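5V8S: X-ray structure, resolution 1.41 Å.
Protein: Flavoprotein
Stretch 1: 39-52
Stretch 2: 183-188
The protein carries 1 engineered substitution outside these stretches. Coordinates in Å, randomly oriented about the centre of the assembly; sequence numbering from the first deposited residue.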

# COMPACT_ATOMS: atom_id res chain seq x y z
N TYR A 39 -9.79 -7.02 5.00
CA TYR A 39 -9.68 -5.85 4.12
C TYR A 39 -11.03 -5.67 3.43
O TYR A 39 -11.36 -6.42 2.50
CB TYR A 39 -8.59 -6.07 3.09
CG TYR A 39 -7.25 -6.44 3.71
CD1 TYR A 39 -6.54 -5.53 4.48
CD2 TYR A 39 -6.73 -7.72 3.57
CE1 TYR A 39 -5.32 -5.88 5.06
CE2 TYR A 39 -5.52 -8.08 4.15
CZ TYR A 39 -4.82 -7.15 4.88
OH TYR A 39 -3.64 -7.51 5.46
N PHE A 40 -11.80 -4.67 3.85
CA PHE A 40 -13.07 -4.44 3.20
C PHE A 40 -12.85 -3.93 1.78
O PHE A 40 -11.96 -3.11 1.54
CB PHE A 40 -13.92 -3.46 4.00
CG PHE A 40 -15.38 -3.53 3.67
CD1 PHE A 40 -16.08 -4.67 3.97
CD2 PHE A 40 -16.02 -2.47 3.05
CE1 PHE A 40 -17.42 -4.78 3.65
CE2 PHE A 40 -17.36 -2.57 2.71
CZ PHE A 40 -18.06 -3.73 3.04
N GLU A 41 -13.66 -4.43 0.85
CA GLU A 41 -13.46 -4.16 -0.57
C GLU A 41 -12.06 -4.62 -1.05
O GLU A 41 -11.56 -4.13 -2.06
CB GLU A 41 -13.66 -2.67 -0.92
CG GLU A 41 -15.07 -2.14 -0.70
CD GLU A 41 -15.23 -0.63 -0.98
OE1 GLU A 41 -14.24 0.14 -0.92
OE2 GLU A 41 -16.36 -0.21 -1.30
N ALA A 42 -11.44 -5.55 -0.32
CA ALA A 42 -10.06 -5.99 -0.57
C ALA A 42 -9.06 -4.85 -0.46
O ALA A 42 -8.00 -4.90 -1.08
CB ALA A 42 -9.92 -6.75 -1.89
N VAL A 43 -9.36 -3.81 0.31
CA VAL A 43 -8.38 -2.75 0.53
C VAL A 43 -8.36 -2.14 1.93
O VAL A 43 -7.27 -1.84 2.43
CB VAL A 43 -8.45 -1.67 -0.58
CG1 VAL A 43 -9.80 -1.16 -0.74
CG2 VAL A 43 -7.47 -0.51 -0.30
N TRP A 44 -9.51 -1.92 2.56
CA TRP A 44 -9.55 -1.13 3.80
C TRP A 44 -9.34 -2.03 5.02
O TRP A 44 -10.12 -2.94 5.28
CB TRP A 44 -10.86 -0.34 3.92
CG TRP A 44 -11.18 0.38 2.68
CD1 TRP A 44 -12.28 0.19 1.90
CD2 TRP A 44 -10.41 1.41 2.03
NE1 TRP A 44 -12.24 1.02 0.80
CE2 TRP A 44 -11.09 1.76 0.86
CE3 TRP A 44 -9.19 2.02 2.32
CZ2 TRP A 44 -10.60 2.72 -0.04
CZ3 TRP A 44 -8.70 2.99 1.43
CH2 TRP A 44 -9.41 3.32 0.26
N GLU A 45 -8.27 -1.76 5.75
CA GLU A 45 -7.92 -2.55 6.93
C GLU A 45 -8.98 -2.41 8.02
O GLU A 45 -9.17 -1.32 8.56
CB GLU A 45 -6.58 -2.07 7.46
CG GLU A 45 -5.45 -2.04 6.42
CD GLU A 45 -5.26 -0.67 5.70
OE1 GLU A 45 -6.24 0.10 5.52
OE2 GLU A 45 -4.10 -0.39 5.29
N ILE A 46 -9.64 -3.51 8.35
CA ILE A 46 -10.69 -3.52 9.38
C ILE A 46 -10.46 -4.68 10.35
O ILE A 46 -11.22 -5.65 10.37
CB ILE A 46 -12.11 -3.54 8.77
CG1 ILE A 46 -12.31 -4.69 7.76
CG2 ILE A 46 -12.40 -2.21 8.13
CD1 ILE A 46 -13.83 -4.97 7.49
N PRO A 47 -9.43 -4.61 11.19
CA PRO A 47 -9.28 -5.63 12.24
C PRO A 47 -10.49 -5.74 13.16
O PRO A 47 -10.67 -6.79 13.80
CB PRO A 47 -8.03 -5.17 13.01
CG PRO A 47 -7.87 -3.73 12.67
CD PRO A 47 -8.40 -3.56 11.28
N GLU A 48 -11.31 -4.69 13.24
CA GLU A 48 -12.49 -4.72 14.10
C GLU A 48 -13.67 -5.46 13.48
O GLU A 48 -14.68 -5.66 14.17
CB GLU A 48 -12.93 -3.30 14.42
CG GLU A 48 -13.44 -2.49 13.23
CD GLU A 48 -12.37 -1.65 12.53
OE1 GLU A 48 -11.26 -2.17 12.24
OE2 GLU A 48 -12.65 -0.45 12.28
N GLY A 49 -13.60 -5.81 12.19
CA GLY A 49 -14.67 -6.53 11.54
C GLY A 49 -15.83 -5.65 11.11
O GLY A 49 -15.85 -4.42 11.27
N ILE A 50 -16.84 -6.32 10.56
CA ILE A 50 -18.05 -5.68 10.07
C ILE A 50 -19.16 -6.70 10.15
O ILE A 50 -18.94 -7.90 9.98
CB ILE A 50 -17.85 -5.15 8.63
CG1 ILE A 50 -19.01 -4.23 8.23
CG2 ILE A 50 -17.65 -6.31 7.64
CD1 ILE A 50 -18.89 -3.65 6.81
N SER A 51 -20.38 -6.22 10.43
CA SER A 51 -21.54 -7.11 10.41
C SER A 51 -22.29 -6.95 9.10
O SER A 51 -22.19 -5.93 8.42
CB SER A 51 -22.47 -6.84 11.60
OG SER A 51 -23.27 -5.68 11.41
N TYR A 52 -23.06 -7.98 8.76
CA TYR A 52 -24.04 -7.92 7.67
C TYR A 52 -25.41 -8.11 8.30
O TYR A 52 -25.64 -9.11 9.00
CB TYR A 52 -23.79 -8.96 6.55
CG TYR A 52 -22.34 -8.98 6.14
CD1 TYR A 52 -21.74 -7.85 5.63
CD2 TYR A 52 -21.58 -10.10 6.35
CE1 TYR A 52 -20.38 -7.82 5.31
CE2 TYR A 52 -20.21 -10.10 6.02
CZ TYR A 52 -19.62 -8.94 5.51
OH TYR A 52 -18.26 -8.89 5.20
N GLY A 183 -24.41 2.77 7.89
CA GLY A 183 -23.60 1.68 8.37
C GLY A 183 -22.32 2.14 9.04
O GLY A 183 -21.94 3.30 8.99
N GLY A 184 -21.65 1.18 9.66
CA GLY A 184 -20.33 1.38 10.22
C GLY A 184 -19.62 0.05 10.33
O GLY A 184 -20.24 -1.01 10.27
N TYR A 185 -18.29 0.12 10.49
CA TYR A 185 -17.51 -1.04 10.87
C TYR A 185 -17.69 -1.29 12.38
O TYR A 185 -18.38 -0.53 13.07
CB TYR A 185 -16.03 -0.81 10.57
CG TYR A 185 -15.69 -0.58 9.11
CD1 TYR A 185 -16.05 -1.49 8.13
CD2 TYR A 185 -14.97 0.55 8.73
CE1 TYR A 185 -15.68 -1.28 6.78
CE2 TYR A 185 -14.60 0.76 7.42
CZ TYR A 185 -14.97 -0.15 6.43
OH TYR A 185 -14.60 0.05 5.11
N LEU A 186 -17.05 -2.36 12.88
CA LEU A 186 -17.05 -2.80 14.28
C LEU A 186 -18.13 -3.84 14.53
O LEU A 186 -19.20 -3.82 13.91
CB LEU A 186 -17.21 -1.63 15.29
CG LEU A 186 -16.93 -1.96 16.77
CD1 LEU A 186 -15.47 -2.21 17.06
CD2 LEU A 186 -17.45 -0.86 17.69
N LEU A 187 -17.87 -4.75 15.48
CA LEU A 187 -18.85 -5.74 15.89
C LEU A 187 -19.27 -5.47 17.33
O LEU A 187 -18.80 -6.15 18.25
CB LEU A 187 -18.22 -7.13 15.79
CG LEU A 187 -17.69 -7.49 14.40
CD1 LEU A 187 -16.93 -8.81 14.45
CD2 LEU A 187 -18.83 -7.51 13.38
N PRO A 188 -20.17 -4.51 17.55
CA PRO A 188 -20.49 -4.11 18.92
C PRO A 188 -21.19 -5.22 19.67
O PRO A 188 -21.86 -6.09 19.09
CB PRO A 188 -21.41 -2.90 18.73
CG PRO A 188 -21.27 -2.50 17.31
CD PRO A 188 -20.92 -3.72 16.56
O HOH W 1 -15.21 -5.46 16.72
O HOH W 2 -20.37 -3.51 11.50

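One direct hydrogen bond and two bridging waters join the backbones, and the Tyr 185 side chain supplies much of the packing beside that junction. Leu 186 N donates to Gly 49 O at 2.9 Å. Water 1 donates to Glu 48 O (2.6 Å) and accepts from Leu 187 N (3.0 Å); water 2 accepts from Ser 51 N and donates to Gly 184 O and Leu 186 O.

Tyr 185, with chi1 at -61° (m), gives up the most surface. Its CA-to-CB bond points sideways, and the ring reaches along stretch 1 to Ile 46, whose p rotamer sets CG2 over one face, 3.5 Å from the ring centroid and nearly on the normal. Ile 50, extended with both chi angles t, brings CD1 to 3.8 Å from Tyr 185 CD1. Phe 40, chi1 t, offers its face to the tyrosine's edge. The hydroxyl still touches apolar atoms (Tyr 185 OH lies 3.6 Å from Phe 40 CD2), but it is hydrogen-bonded elsewhere in the structure, so a phenol can be buried here.

Gly 49 closes a type I turn from Ile 46 with positive phi, which favours glycine; an ideal CB would lie 2.9 Å from Leu 187 CD1, a clash. Leu 187 (m, t) presses CD2 to 3.3 Å from Ile 50 C. Glu 48, chi1 p, lays its methylene CG 3.6 Å from Leu 186 N, while its carboxylate oxygens bond elsewhere.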